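Local coordinates for putative transcriptional regulator MarR (Geobacillus stearothermophilus, PDB 2RDP), which probably binds DNA as a dimeric transcriptional regulator of the MarR family, through a winged-helix domain in each subunit, at residues R30-I34 with K116-D120; P43-L48 with L76-M80; N83-V89 with I100-G106. All coordinates share one frame; numbering follows the deposited sequence.

Interaction 1: residues R30-I34 with K116-D120; sequences RGREI and KRQRD
Gly31 pairs with Arg117 (CA to CA 7.3 Å) and Ile34 with Lys116 where the helical segments 30-34 and 116-120 pass at 130° between their N-to-C directions, with axes 10.7 Å apart. The extended chain of Arg30 reaches Asp120 in a salt bridge: NH1 donates to OD2 at 2.9 Å, on the syn side of the carboxylate. The acceptor lies near the guanidinium plane, but the two flat groups are turned 39° from each other, so they do not meet as a coplanar pair. CG of Asp120 stands anti to its backbone N (chi1 -176°), which carries the carboxylate across to the arginine. Ile34 is the apolar centre. Its CG2 rests 3.8 Å from CG of Lys116, while CD1 sits 3.9 Å from CG of Arg117, whose chain it crosses nearly at a right angle. Arg117 bends and lays NH1 3.7 Å from CA of Gly31; a CB on this glycine would run into NH1. A water accepts from this NH1 and donates to the carbonyl O of Gly31. Asn26 takes the NE of Arg30, and Glu17 of the second subunit forms a salt bridge with the NE of Arg117. The contact therefore combines one buried isoleucine with charged groups whose bonds continue into the dimer interface.

Interaction 2: residues P43-L48 with L76-M80; sequences PQFVAL and LVDRM
Pro43 meets Leu76 at the start of the contact, where helix segments 43-48 and 76-80 cross almost perpendicularly, at 89°, with their axes 10.7 Å apart. The leucine straddles this end of the segment: its CD1 lies 4.0 Å from CB of Pro43, and its CD2 approaches the proline carbonyl O. Gln44 follows and fills the middle with the aliphatic part of its side chain. Its CG is in touch with CD1 of Leu76 at 3.7 Å and equally with CG of the selenomethionine Met80. The glutamine and selenomethionine chains slide past each other in opposite directions, each extended through chi2. Farther out, NE2 of Gln44 comes 4.0 Å from CB of Arg79, a van der Waals contact beside the root of an arginine whose guanidinium turns off from the contact. OE1 of the same amide accepts from the backbone N of Thr41, which ties the glutamine to the start of its own helix. Ala47, one turn on, faces the other helix directly. Met80 bends at chi3 (-68°) and places CE 3.7 Å from the CB of Ala47, while CD2 of Leu76 packs against the same methyl at 4.0 Å. Leu48 closes the row more loosely, its CG 4.3 Å from SE of Met80. The interface is thus held by apolar packing. Around it, Met66 of helix 59-66 touches both Ala47 and Leu76, Val86 of strand 86-90 covers Leu48 and Met80, and Ile110 of helix 104-124 reaches Leu48. Ala47, Leu48 and Met80 thus belong to the core of the winged-helix domain, with Pro43 and Arg79 at its margin, where helix 70-82, probably the recognition helix as in other MarR proteins, packs on helix 42-54.

Interaction 3: residues N83-V89 with I100-G106; sequences NGLVARV and IRLLEKG
Ala87 and Arg101 form the hydrogen-bonded pair of an antiparallel hairpin, with Ala87 N donating to Arg101 O at 2.9 Å and Arg101 N to Ala87 O at 2.8 Å. The second bond is nearly straight, at 170° about its hydrogen. Val86 with Leu102 and Arg88 with Ile100 are the flanking non-hydrogen-bonded pairs. Diagonally between these, CG2 of Val86 meets CG2 of Ile100 at 3.6 Å, and CD1 of Ile100 lies alongside CG of Arg88. On the face carrying Ala87, Val89 sets CG2 over one face of the Arg101 guanidinium, towards its rim. Beyond the strands, Leu103 N donates a hydrogen bond to Leu85 O from above the carbonyl plane. The Leu103 side chain turns back over the first strand, with CD2 3.8 Å from CB of Ala87, CD1 against Gly84 O and CG against the Val86-Ala87 peptide. With an alanine at Leu103, the methyls over Ala87 and the branch against that peptide would be gone, which is likely to open a gap there. Lys105 runs fully extended and bonds from NZ to Asn83 O at 3.0 Å. Gly106 packs its CA 3.6 Å from Leu85 O, where a side chain would clash.

Gly84, with positive phi, is the C-prime residue of the Schellman motif that ends helix 70-82 and leads into the first strand. Asp78 and Glu81 hold Arg88 by salt bridges, and Asp56 does the same for Arg101. Leu51 of helix 42-54 packs against Val86 and Ile100, on the face that carries them. This two-stranded hairpin, entered from a helix and left into helix 104-124, is the wing of the MarR winged-helix fold.

In the fold
Interactions 2 and 3 belong to one winged-helix domain and touch directly: Leu48 packs on Leu102, and Val77 on Ile100. Interaction 2 joins two helices by apolar packing, whereas interaction 3 is held mainly by backbone hydrogen bonds, with side chains packing on both faces; both are partly buried. Interaction 1 is a surface contact, charged and water-bridged, and lies about 23 Å from interaction 3, centre to centre. Helix 104-124 connects these two, starting at the end of the wing and continuing to the crossing with helix 10-35 near the second subunit. Arg117 also packs on Phe45, linking interaction 1 to the helix used by interaction 2.

Interaction 1: residues R30-I34 with K116-D120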
ATOM      1  N   ARG A  30       5.549  -7.739   1.178  1.00 51.79           N
ATOM      2  CA  ARG A  30       5.247  -9.105   0.710  1.00 52.36           C
ATOM      3  C   ARG A  30       5.080  -9.141  -0.818  1.00 51.90           C
ATOM      4  O   ARG A  30       5.611  -9.994  -1.475  1.00 50.86           O
ATOM      5  CB  ARG A  30       3.991  -9.648   1.378  1.00 51.06           C
ATOM      6  CG  ARG A  30       4.236  -9.996   2.772  1.00 52.21           C
ATOM      7  CD  ARG A  30       2.951 -10.148   3.535  1.00 52.50           C
ATOM      8  NE  ARG A  30       3.249 -10.654   4.871  1.00 52.27           N
ATOM      9  CZ  ARG A  30       3.389 -11.937   5.187  1.00 54.34           C
ATOM     10  NH1 ARG A  30       3.278 -12.890   4.268  1.00 55.85           N
ATOM     11  NH2 ARG A  30       3.653 -12.271   6.435  1.00 53.69           N
ATOM     12  N   GLY A  31       4.348  -8.168  -1.355  1.00 53.88           N
ATOM     13  CA  GLY A  31       4.143  -8.013  -2.803  1.00 54.31           C
ATOM     14  C   GLY A  31       5.441  -7.872  -3.547  1.00 55.26           C
ATOM     15  O   GLY A  31       5.626  -8.526  -4.574  1.00 56.64           O
ATOM     16  N   ARG A  32       6.343  -7.026  -3.021  1.00 56.26           N
ATOM     17  CA  ARG A  32       7.708  -6.817  -3.563  1.00 56.21           C
ATOM     18  C   ARG A  32       8.549  -8.093  -3.611  1.00 55.91           C
ATOM     19  O   ARG A  32       9.235  -8.353  -4.602  1.00 55.52           O
ATOM     20  CB  ARG A  32       8.525  -5.787  -2.761  1.00 56.26           C
ATOM     21  CG  ARG A  32       8.005  -4.350  -2.676  1.00 59.54           C
ATOM     22  CD  ARG A  32       7.678  -3.838  -4.022  1.00 66.25           C
ATOM     23  NE  ARG A  32       8.079  -2.440  -4.195  1.00 70.55           N
ATOM     24  CZ  ARG A  32       7.248  -1.439  -4.483  1.00 68.25           C
ATOM     25  NH1 ARG A  32       5.931  -1.655  -4.620  1.00 66.65           N
ATOM     26  NH2 ARG A  32       7.757  -0.225  -4.629  1.00 66.23           N
ATOM     27  N   GLU A  33       8.560  -8.810  -2.498  1.00 54.95           N
ATOM     28  CA  GLU A  33       9.295 -10.021  -2.356  1.00 54.98           C
ATOM     29  C   GLU A  33       8.808 -11.046  -3.371  1.00 54.34           C
ATOM     30  O   GLU A  33       9.611 -11.677  -4.042  1.00 54.12           O
ATOM     31  CB  GLU A  33       9.138 -10.538  -0.928  1.00 55.65           C
ATOM     32  CG  GLU A  33       9.975  -9.710   0.018  1.00 60.85           C
ATOM     33  CD  GLU A  33       9.788 -10.002   1.501  1.00 67.82           C
ATOM     34  OE1 GLU A  33       8.912 -10.832   1.872  1.00 71.95           O
ATOM     35  OE2 GLU A  33      10.522  -9.359   2.305  1.00 69.68           O
ATOM     36  N   ILE A  34       7.493 -11.182  -3.499  1.00 53.42           N
ATOM     37  CA  ILE A  34       6.908 -12.106  -4.461  1.00 52.99           C
ATOM     38  C   ILE A  34       7.336 -11.749  -5.885  1.00 52.39           C
ATOM     39  O   ILE A  34       7.639 -12.609  -6.665  1.00 50.72           O
ATOM     40  CB  ILE A  34       5.334 -12.160  -4.310  1.00 53.00           C
ATOM     41  CG1 ILE A  34       4.957 -13.010  -3.096  1.00 50.56           C
ATOM     42  CG2 ILE A  34       4.646 -12.649  -5.584  1.00 52.14           C
ATOM     43  CD1 ILE A  34       3.522 -12.754  -2.626  1.00 52.43           C
ATOM     44  N   LYS A 116       0.414 -16.891  -6.082  1.00 55.98           N
ATOM     45  CA  LYS A 116       1.452 -16.833  -5.073  1.00 55.40           C
ATOM     46  C   LYS A 116       1.058 -15.893  -3.921  1.00 54.14           C
ATOM     47  O   LYS A 116       1.342 -16.193  -2.765  1.00 54.01           O
ATOM     48  CB  LYS A 116       2.772 -16.437  -5.762  1.00 55.96           C
ATOM     49  CG  LYS A 116       3.974 -16.295  -4.849  1.00 59.82           C
ATOM     50  CD  LYS A 116       4.598 -17.624  -4.397  1.00 63.33           C
ATOM     51  CE  LYS A 116       5.193 -17.525  -2.959  1.00 65.02           C
ATOM     52  NZ  LYS A 116       4.142 -17.566  -1.852  1.00 66.17           N
ATOM     53  N   ARG A 117       0.368 -14.790  -4.244  1.00 52.92           N
ATOM     54  CA  ARG A 117      -0.187 -13.828  -3.262  1.00 52.43           C
ATOM     55  C   ARG A 117      -1.274 -14.474  -2.408  1.00 51.88           C
ATOM     56  O   ARG A 117      -1.361 -14.248  -1.191  1.00 51.58           O
ATOM     57  CB  ARG A 117      -0.752 -12.576  -3.949  1.00 52.12           C
ATOM     58  CG  ARG A 117       0.314 -11.591  -4.468  1.00 55.15           C
ATOM     59  CD  ARG A 117      -0.305 -10.350  -5.159  1.00 52.75           C
ATOM     60  NE  ARG A 117      -1.060  -9.566  -4.181  1.00 58.17           N
ATOM     61  CZ  ARG A 117      -0.615  -8.481  -3.553  1.00 58.53           C
ATOM     62  NH1 ARG A 117       0.603  -7.997  -3.796  1.00 58.25           N
ATOM     63  NH2 ARG A 117      -1.393  -7.889  -2.660  1.00 59.33           N
ATOM     64  N   GLN A 118      -2.086 -15.297  -3.059  1.00 51.51           N
ATOM     65  CA  GLN A 118      -3.112 -16.088  -2.395  1.00 51.86           C
ATOM     66  C   GLN A 118      -2.542 -17.146  -1.458  1.00 51.50           C
ATOM     67  O   GLN A 118      -3.020 -17.287  -0.350  1.00 51.49           O
ATOM     68  CB  GLN A 118      -4.000 -16.770  -3.436  1.00 51.31           C
ATOM     69  CG  GLN A 118      -5.009 -15.850  -4.081  1.00 52.68           C
ATOM     70  CD  GLN A 118      -5.610 -16.495  -5.289  1.00 52.47           C
ATOM     71  OE1 GLN A 118      -5.235 -17.591  -5.645  1.00 52.99           O
ATOM     72  NE2 GLN A 118      -6.517 -15.817  -5.939  1.00 53.10           N
ATOM     73  N   ARG A 119      -1.546 -17.905  -1.918  1.00 52.31           N
ATOM     74  CA  ARG A 119      -0.842 -18.871  -1.066  1.00 52.66           C
ATOM     75  C   ARG A 119      -0.194 -18.186   0.129  1.00 52.90           C
ATOM     76  O   ARG A 119      -0.337 -18.664   1.238  1.00 53.99           O
ATOM     77  CB  ARG A 119       0.185 -19.676  -1.866  1.00 53.33           C
ATOM     78  CG  ARG A 119      -0.443 -20.845  -2.553  1.00 56.75           C
ATOM     79  CD  ARG A 119       0.554 -21.744  -3.273  1.00 65.31           C
ATOM     80  NE  ARG A 119       0.722 -21.283  -4.642  1.00 71.45           N
ATOM     81  CZ  ARG A 119       1.877 -20.879  -5.167  1.00 74.43           C
ATOM     82  NH1 ARG A 119       3.002 -20.922  -4.440  1.00 75.88           N
ATOM     83  NH2 ARG A 119       1.905 -20.441  -6.426  1.00 73.96           N
ATOM     84  N   ASP A 120       0.467 -17.048  -0.094  1.00 52.71           N
ATOM     85  CA  ASP A 120       1.114 -16.272   0.959  1.00 53.33           C
ATOM     86  C   ASP A 120       0.127 -15.837   2.053  1.00 52.88           C
ATOM     87  O   ASP A 120       0.402 -15.985   3.251  1.00 52.50           O
ATOM     88  CB  ASP A 120       1.819 -15.052   0.342  1.00 54.24           C
ATOM     89  CG  ASP A 120       2.615 -14.218   1.378  1.00 56.79           C
ATOM     90  OD1 ASP A 120       3.559 -14.742   2.014  1.00 60.05           O
ATOM     91  OD2 ASP A 120       2.317 -13.014   1.536  1.00 59.34           O
TER
HETATM   92  O   HOH W   1       2.844  -8.506  -5.877  1.00 42.18           O

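Interaction 2: residues P43-L48 with L76-M80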
ATOM      1  N   PRO A  43       4.574  -1.490 -10.844  1.00 56.06           N
ATOM      2  CA  PRO A  43       3.507  -0.810 -11.625  1.00 54.94           C
ATOM      3  C   PRO A  43       3.002  -1.626 -12.844  1.00 55.17           C
ATOM      4  O   PRO A  43       1.837  -1.447 -13.260  1.00 55.89           O
ATOM      5  CB  PRO A  43       4.152   0.504 -12.064  1.00 54.77           C
ATOM      6  CG  PRO A  43       5.456   0.574 -11.368  1.00 55.86           C
ATOM      7  CD  PRO A  43       5.870  -0.806 -10.987  1.00 55.13           C
ATOM      8  N   GLN A  44       3.839  -2.521 -13.385  1.00 53.74           N
ATOM      9  CA  GLN A  44       3.389  -3.434 -14.411  1.00 54.14           C
ATOM     10  C   GLN A  44       2.411  -4.463 -13.826  1.00 54.67           C
ATOM     11  O   GLN A  44       1.362  -4.727 -14.422  1.00 54.64           O
ATOM     12  CB  GLN A  44       4.560  -4.100 -15.134  1.00 53.83           C
ATOM     13  CG  GLN A  44       5.419  -3.120 -15.914  1.00 54.75           C
ATOM     14  CD  GLN A  44       6.740  -3.750 -16.392  1.00 58.97           C
ATOM     15  OE1 GLN A  44       7.107  -4.844 -15.990  1.00 59.03           O
ATOM     16  NE2 GLN A  44       7.445  -3.047 -17.261  1.00 59.49           N
ATOM     17  N   PHE A  45       2.722  -5.016 -12.648  1.00 55.51           N
ATOM     18  CA  PHE A  45       1.723  -5.793 -11.907  1.00 55.62           C
ATOM     19  C   PHE A  45       0.354  -5.066 -11.811  1.00 55.65           C
ATOM     20  O   PHE A  45      -0.673  -5.605 -12.252  1.00 55.87           O
ATOM     21  CB  PHE A  45       2.243  -6.255 -10.532  1.00 55.60           C
ATOM     22  CG  PHE A  45       1.189  -6.930  -9.705  1.00 55.70           C
ATOM     23  CD1 PHE A  45       0.834  -8.250  -9.949  1.00 55.15           C
ATOM     24  CD2 PHE A  45       0.502  -6.218  -8.725  1.00 58.30           C
ATOM     25  CE1 PHE A  45      -0.181  -8.865  -9.224  1.00 53.98           C
ATOM     26  CE2 PHE A  45      -0.512  -6.841  -7.961  1.00 58.65           C
ATOM     27  CZ  PHE A  45      -0.835  -8.183  -8.227  1.00 54.90           C
ATOM     28  N   VAL A  46       0.341  -3.838 -11.291  1.00 55.76           N
ATOM     29  CA  VAL A  46      -0.913  -3.084 -11.165  1.00 55.43           C
ATOM     30  C   VAL A  46      -1.631  -2.935 -12.518  1.00 55.40           C
ATOM     31  O   VAL A  46      -2.837  -3.194 -12.625  1.00 55.27           O
ATOM     32  CB  VAL A  46      -0.676  -1.711 -10.509  1.00 55.97           C
ATOM     33  CG1 VAL A  46      -1.956  -0.894 -10.451  1.00 55.91           C
ATOM     34  CG2 VAL A  46      -0.085  -1.885  -9.072  1.00 57.73           C
ATOM     35  N   ALA A  47      -0.878  -2.516 -13.551  1.00 54.47           N
ATOM     36  CA  ALA A  47      -1.429  -2.325 -14.878  1.00 53.22           C
ATOM     37  C   ALA A  47      -2.069  -3.618 -15.403  1.00 53.47           C
ATOM     38  O   ALA A  47      -3.227  -3.606 -15.847  1.00 53.67           O
ATOM     39  CB  ALA A  47      -0.348  -1.812 -15.835  1.00 52.16           C
ATOM     40  N   LEU A  48      -1.310  -4.717 -15.354  1.00 54.26           N
ATOM     41  CA  LEU A  48      -1.751  -6.035 -15.819  1.00 55.78           C
ATOM     42  C   LEU A  48      -2.972  -6.580 -15.077  1.00 56.98           C
ATOM     43  O   LEU A  48      -3.896  -7.109 -15.692  1.00 58.11           O
ATOM     44  CB  LEU A  48      -0.602  -7.039 -15.754  1.00 55.58           C
ATOM     45  CG  LEU A  48       0.601  -6.830 -16.693  1.00 56.06           C
ATOM     46  CD1 LEU A  48       1.739  -7.746 -16.311  1.00 54.35           C
ATOM     47  CD2 LEU A  48       0.219  -7.031 -18.131  1.00 51.63           C
ATOM     48  N   LEU A  76       4.712   3.350 -19.452  1.00 55.00           N
ATOM     49  CA  LEU A  76       4.518   2.027 -18.860  1.00 54.05           C
ATOM     50  C   LEU A  76       3.949   1.029 -19.881  1.00 53.48           C
ATOM     51  O   LEU A  76       4.478  -0.075 -20.056  1.00 52.91           O
ATOM     52  CB  LEU A  76       3.616   2.158 -17.635  1.00 53.83           C
ATOM     53  CG  LEU A  76       3.278   0.898 -16.828  1.00 55.47           C
ATOM     54  CD1 LEU A  76       4.479   0.412 -16.064  1.00 54.66           C
ATOM     55  CD2 LEU A  76       2.188   1.287 -15.859  1.00 56.97           C
ATOM     56  N   VAL A  77       2.871   1.438 -20.548  1.00 53.20           N
ATOM     57  CA  VAL A  77       2.272   0.658 -21.603  1.00 52.40           C
ATOM     58  C   VAL A  77       3.314   0.377 -22.699  1.00 53.70           C
ATOM     59  O   VAL A  77       3.491  -0.766 -23.086  1.00 53.47           O
ATOM     60  CB  VAL A  77       0.989   1.323 -22.128  1.00 52.27           C
ATOM     61  CG1 VAL A  77       0.460   0.620 -23.410  1.00 48.14           C
ATOM     62  CG2 VAL A  77      -0.067   1.303 -21.032  1.00 50.41           C
ATOM     63  N   ASP A  78       4.032   1.404 -23.147  1.00 54.90           N
ATOM     64  CA  ASP A  78       5.140   1.230 -24.096  1.00 56.47           C
ATOM     65  C   ASP A  78       6.137   0.129 -23.676  1.00 57.29           C
ATOM     66  O   ASP A  78       6.460  -0.708 -24.513  1.00 56.63           O
ATOM     67  CB  ASP A  78       5.897   2.549 -24.342  1.00 56.36           C
ATOM     68  CG  ASP A  78       5.077   3.590 -25.132  1.00 58.09           C
ATOM     69  OD1 ASP A  78       3.979   3.246 -25.632  1.00 56.66           O
ATOM     70  OD2 ASP A  78       5.544   4.772 -25.240  1.00 58.71           O
ATOM     71  N   ARG A  79       6.620   0.134 -22.415  1.00 58.39           N
ATOM     72  CA  ARG A  79       7.538  -0.931 -21.915  1.00 60.02           C
ATOM     73  C   ARG A  79       6.885  -2.305 -22.027  1.00 59.83           C
ATOM     74  O   ARG A  79       7.500  -3.241 -22.536  1.00 60.81           O
ATOM     75  CB  ARG A  79       7.967  -0.734 -20.439  1.00 60.97           C
ATOM     76  CG  ARG A  79       9.399  -0.212 -20.169  1.00 64.22           C
ATOM     77  CD  ARG A  79      10.469  -1.309 -19.954  1.00 68.72           C
ATOM     78  NE  ARG A  79      11.712  -0.986 -20.696  1.00 73.68           N
ATOM     79  CZ  ARG A  79      12.278  -1.730 -21.673  1.00 75.30           C
ATOM     80  NH1 ARG A  79      13.393  -1.305 -22.273  1.00 73.02           N
ATOM     81  NH2 ARG A  79      11.762  -2.908 -22.046  1.00 74.88           N
HETATM   82  N   MSE A  80       5.641  -2.424 -21.562  1.00 59.19           N
HETATM   83  CA  MSE A  80       4.968  -3.712 -21.554  1.00 58.85           C
HETATM   84  C   MSE A  80       4.671  -4.225 -22.933  1.00 58.32           C
HETATM   85  O   MSE A  80       4.730  -5.420 -23.175  1.00 58.41           O
HETATM   86  CB  MSE A  80       3.692  -3.641 -20.756  1.00 58.42           C
HETATM   87  CG  MSE A  80       3.943  -3.361 -19.301  1.00 61.86           C
HETATM   88 SE   MSE A  80       2.274  -3.269 -18.305  0.80 67.40          SE
HETATM   89  CE  MSE A  80       1.479  -1.650 -19.004  1.00 65.08           C
TER

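Interaction 3: residues N83-V89 with I100-G106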
ATOM      1  N   ASN A  83       7.895  -5.611 -24.370  1.00 57.39           N
ATOM      2  CA  ASN A  83       8.182  -6.935 -23.781  1.00 57.23           C
ATOM      3  C   ASN A  83       7.107  -7.986 -24.034  1.00 56.71           C
ATOM      4  O   ASN A  83       7.132  -9.042 -23.396  1.00 57.33           O
ATOM      5  CB  ASN A  83       8.369  -6.861 -22.253  1.00 57.80           C
ATOM      6  CG  ASN A  83       9.411  -5.829 -21.816  1.00 60.11           C
ATOM      7  OD1 ASN A  83      10.249  -5.392 -22.607  1.00 61.96           O
ATOM      8  ND2 ASN A  83       9.350  -5.423 -20.527  1.00 61.43           N
ATOM      9  N   GLY A  84       6.146  -7.686 -24.910  1.00 55.57           N
ATOM     10  CA  GLY A  84       5.109  -8.640 -25.307  1.00 53.99           C
ATOM     11  C   GLY A  84       4.088  -9.044 -24.252  1.00 53.64           C
ATOM     12  O   GLY A  84       3.465 -10.103 -24.364  1.00 53.54           O
ATOM     13  N   LEU A  85       3.897  -8.205 -23.234  1.00 53.09           N
ATOM     14  CA  LEU A  85       2.893  -8.449 -22.188  1.00 52.48           C
ATOM     15  C   LEU A  85       1.515  -7.949 -22.582  1.00 51.95           C
ATOM     16  O   LEU A  85       0.525  -8.471 -22.115  1.00 51.86           O
ATOM     17  CB  LEU A  85       3.284  -7.729 -20.890  1.00 52.83           C
ATOM     18  CG  LEU A  85       4.653  -8.029 -20.298  1.00 53.57           C
ATOM     19  CD1 LEU A  85       5.005  -7.010 -19.200  1.00 53.73           C
ATOM     20  CD2 LEU A  85       4.692  -9.475 -19.802  1.00 53.02           C
ATOM     21  N   VAL A  86       1.463  -6.917 -23.426  1.00 51.67           N
ATOM     22  CA  VAL A  86       0.198  -6.307 -23.882  1.00 50.77           C
ATOM     23  C   VAL A  86       0.339  -5.909 -25.345  1.00 50.71           C
ATOM     24  O   VAL A  86       1.451  -5.744 -25.839  1.00 50.80           O
ATOM     25  CB  VAL A  86      -0.219  -5.006 -23.029  1.00 50.86           C
ATOM     26  CG1 VAL A  86      -0.182  -5.274 -21.517  1.00 50.69           C
ATOM     27  CG2 VAL A  86       0.632  -3.798 -23.368  1.00 49.38           C
ATOM     28  N   ALA A  87      -0.788  -5.749 -26.028  1.00 50.52           N
ATOM     29  CA  ALA A  87      -0.809  -5.186 -27.376  1.00 51.81           C
ATOM     30  C   ALA A  87      -1.751  -3.991 -27.380  1.00 52.69           C
ATOM     31  O   ALA A  87      -2.633  -3.884 -26.527  1.00 52.91           O
ATOM     32  CB  ALA A  87      -1.274  -6.231 -28.401  1.00 50.64           C
ATOM     33  N   ARG A  88      -1.537  -3.081 -28.319  1.00 54.13           N
ATOM     34  CA  ARG A  88      -2.478  -1.993 -28.578  1.00 55.69           C
ATOM     35  C   ARG A  88      -3.449  -2.404 -29.681  1.00 56.30           C
ATOM     36  O   ARG A  88      -3.038  -2.924 -30.711  1.00 55.98           O
ATOM     37  CB  ARG A  88      -1.715  -0.744 -28.997  1.00 56.03           C
ATOM     38  CG  ARG A  88      -1.068  -0.006 -27.850  1.00 56.77           C
ATOM     39  CD  ARG A  88      -0.316   1.177 -28.391  1.00 58.19           C
ATOM     40  NE  ARG A  88      -0.199   2.259 -27.401  1.00 59.35           N
ATOM     41  CZ  ARG A  88       0.889   2.511 -26.677  1.00 58.06           C
ATOM     42  NH1 ARG A  88       0.890   3.533 -25.832  1.00 56.83           N
ATOM     43  NH2 ARG A  88       1.973   1.745 -26.796  1.00 57.85           N
ATOM     44  N   VAL A  89      -4.740  -2.203 -29.455  1.00 57.54           N
ATOM     45  CA  VAL A  89      -5.755  -2.679 -30.389  1.00 58.84           C
ATOM     46  C   VAL A  89      -6.771  -1.591 -30.631  1.00 60.11           C
ATOM     47  O   VAL A  89      -7.482  -1.194 -29.707  1.00 59.99           O
ATOM     48  CB  VAL A  89      -6.512  -3.945 -29.843  1.00 58.76           C
ATOM     49  CG1 VAL A  89      -7.580  -4.409 -30.854  1.00 59.29           C
ATOM     50  CG2 VAL A  89      -5.552  -5.084 -29.556  1.00 57.69           C
ATOM     51  N   ILE A 100      -5.578  -1.050 -24.738  1.00 51.00           N
ATOM     52  CA  ILE A 100      -4.531  -1.949 -24.333  1.00 51.12           C
ATOM     53  C   ILE A 100      -5.196  -3.280 -24.047  1.00 52.34           C
ATOM     54  O   ILE A 100      -6.200  -3.345 -23.342  1.00 53.14           O
ATOM     55  CB  ILE A 100      -3.786  -1.440 -23.059  1.00 51.31           C
ATOM     56  CG1 ILE A 100      -3.403   0.046 -23.183  1.00 49.58           C
ATOM     57  CG2 ILE A 100      -2.562  -2.287 -22.769  1.00 49.46           C
ATOM     58  CD1 ILE A 100      -2.864   0.449 -24.575  1.00 50.46           C
ATOM     59  N   ARG A 101      -4.642  -4.342 -24.620  1.00 52.78           N
ATOM     60  CA  ARG A 101      -5.145  -5.685 -24.410  1.00 52.89           C
ATOM     61  C   ARG A 101      -4.060  -6.575 -23.826  1.00 53.16           C
ATOM     62  O   ARG A 101      -2.950  -6.669 -24.372  1.00 53.10           O
ATOM     63  CB  ARG A 101      -5.613  -6.276 -25.733  1.00 52.59           C
ATOM     64  CG  ARG A 101      -5.702  -7.784 -25.743  1.00 53.81           C
ATOM     65  CD  ARG A 101      -6.224  -8.265 -27.081  1.00 55.50           C
ATOM     66  NE  ARG A 101      -7.518  -7.649 -27.366  1.00 55.87           N
ATOM     67  CZ  ARG A 101      -8.175  -7.760 -28.518  1.00 56.62           C
ATOM     68  NH1 ARG A 101      -7.671  -8.487 -29.519  1.00 55.67           N
ATOM     69  NH2 ARG A 101      -9.346  -7.143 -28.666  1.00 56.09           N
ATOM     70  N   LEU A 102      -4.413  -7.247 -22.737  1.00 52.91           N
ATOM     71  CA  LEU A 102      -3.602  -8.279 -22.145  1.00 53.54           C
ATOM     72  C   LEU A 102      -3.306  -9.403 -23.124  1.00 54.00           C
ATOM     73  O   LEU A 102      -4.225 -10.108 -23.579  1.00 54.69           O
ATOM     74  CB  LEU A 102      -4.348  -8.845 -20.927  1.00 53.64           C
ATOM     75  CG  LEU A 102      -3.546  -9.625 -19.891  1.00 53.06           C
ATOM     76  CD1 LEU A 102      -2.371  -8.786 -19.363  1.00 48.69           C
ATOM     77  CD2 LEU A 102      -4.472 -10.130 -18.759  1.00 50.59           C
ATOM     78  N   LEU A 103      -2.026  -9.577 -23.447  1.00 54.26           N
ATOM     79  CA  LEU A 103      -1.569 -10.761 -24.184  1.00 54.48           C
ATOM     80  C   LEU A 103      -1.385 -12.000 -23.279  1.00 55.15           C
ATOM     81  O   LEU A 103      -1.243 -11.883 -22.059  1.00 55.08           O
ATOM     82  CB  LEU A 103      -0.276 -10.448 -24.938  1.00 54.11           C
ATOM     83  CG  LEU A 103      -0.437  -9.395 -26.031  1.00 53.87           C
ATOM     84  CD1 LEU A 103       0.858  -9.246 -26.806  1.00 52.46           C
ATOM     85  CD2 LEU A 103      -1.590  -9.777 -26.943  1.00 53.62           C
ATOM     86  N   GLU A 104      -1.357 -13.182 -23.887  1.00 56.44           N
ATOM     87  CA  GLU A 104      -1.235 -14.441 -23.147  1.00 57.46           C
ATOM     88  C   GLU A 104      -0.008 -14.463 -22.245  1.00 56.87           C
ATOM     89  O   GLU A 104      -0.079 -15.000 -21.148  1.00 56.56           O
ATOM     90  CB  GLU A 104      -1.199 -15.647 -24.095  1.00 58.08           C
ATOM     91  CG  GLU A 104      -1.134 -17.014 -23.389  1.00 62.49           C
ATOM     92  CD  GLU A 104      -1.009 -18.165 -24.374  1.00 69.69           C
ATOM     93  OE1 GLU A 104      -0.990 -17.918 -25.611  1.00 73.46           O
ATOM     94  OE2 GLU A 104      -0.932 -19.333 -23.928  1.00 73.44           O
ATOM     95  N   LYS A 105       1.106 -13.906 -22.722  1.00 56.58           N
ATOM     96  CA  LYS A 105       2.339 -13.842 -21.941  1.00 56.74           C
ATOM     97  C   LYS A 105       2.148 -13.010 -20.668  1.00 57.25           C
ATOM     98  O   LYS A 105       2.583 -13.406 -19.590  1.00 58.01           O
ATOM     99  CB  LYS A 105       3.497 -13.294 -22.788  1.00 56.39           C
ATOM    100  CG  LYS A 105       4.771 -13.043 -21.963  1.00 56.30           C
ATOM    101  CD  LYS A 105       5.894 -12.386 -22.862  1.00 54.67           C
ATOM    102  CE  LYS A 105       7.181 -12.345 -21.823  1.00 55.46           C
ATOM    103  NZ  LYS A 105       8.288 -11.736 -22.710  1.00 57.52           N
ATOM    104  N   GLY A 106       1.472 -11.871 -20.793  1.00 57.38           N
ATOM    105  CA  GLY A 106       1.187 -11.020 -19.653  1.00 56.72           C
ATOM    106  C   GLY A 106       0.250 -11.683 -18.674  1.00 57.10           C
ATOM    107  O   GLY A 106       0.502 -11.681 -17.463  1.00 56.11           O
TER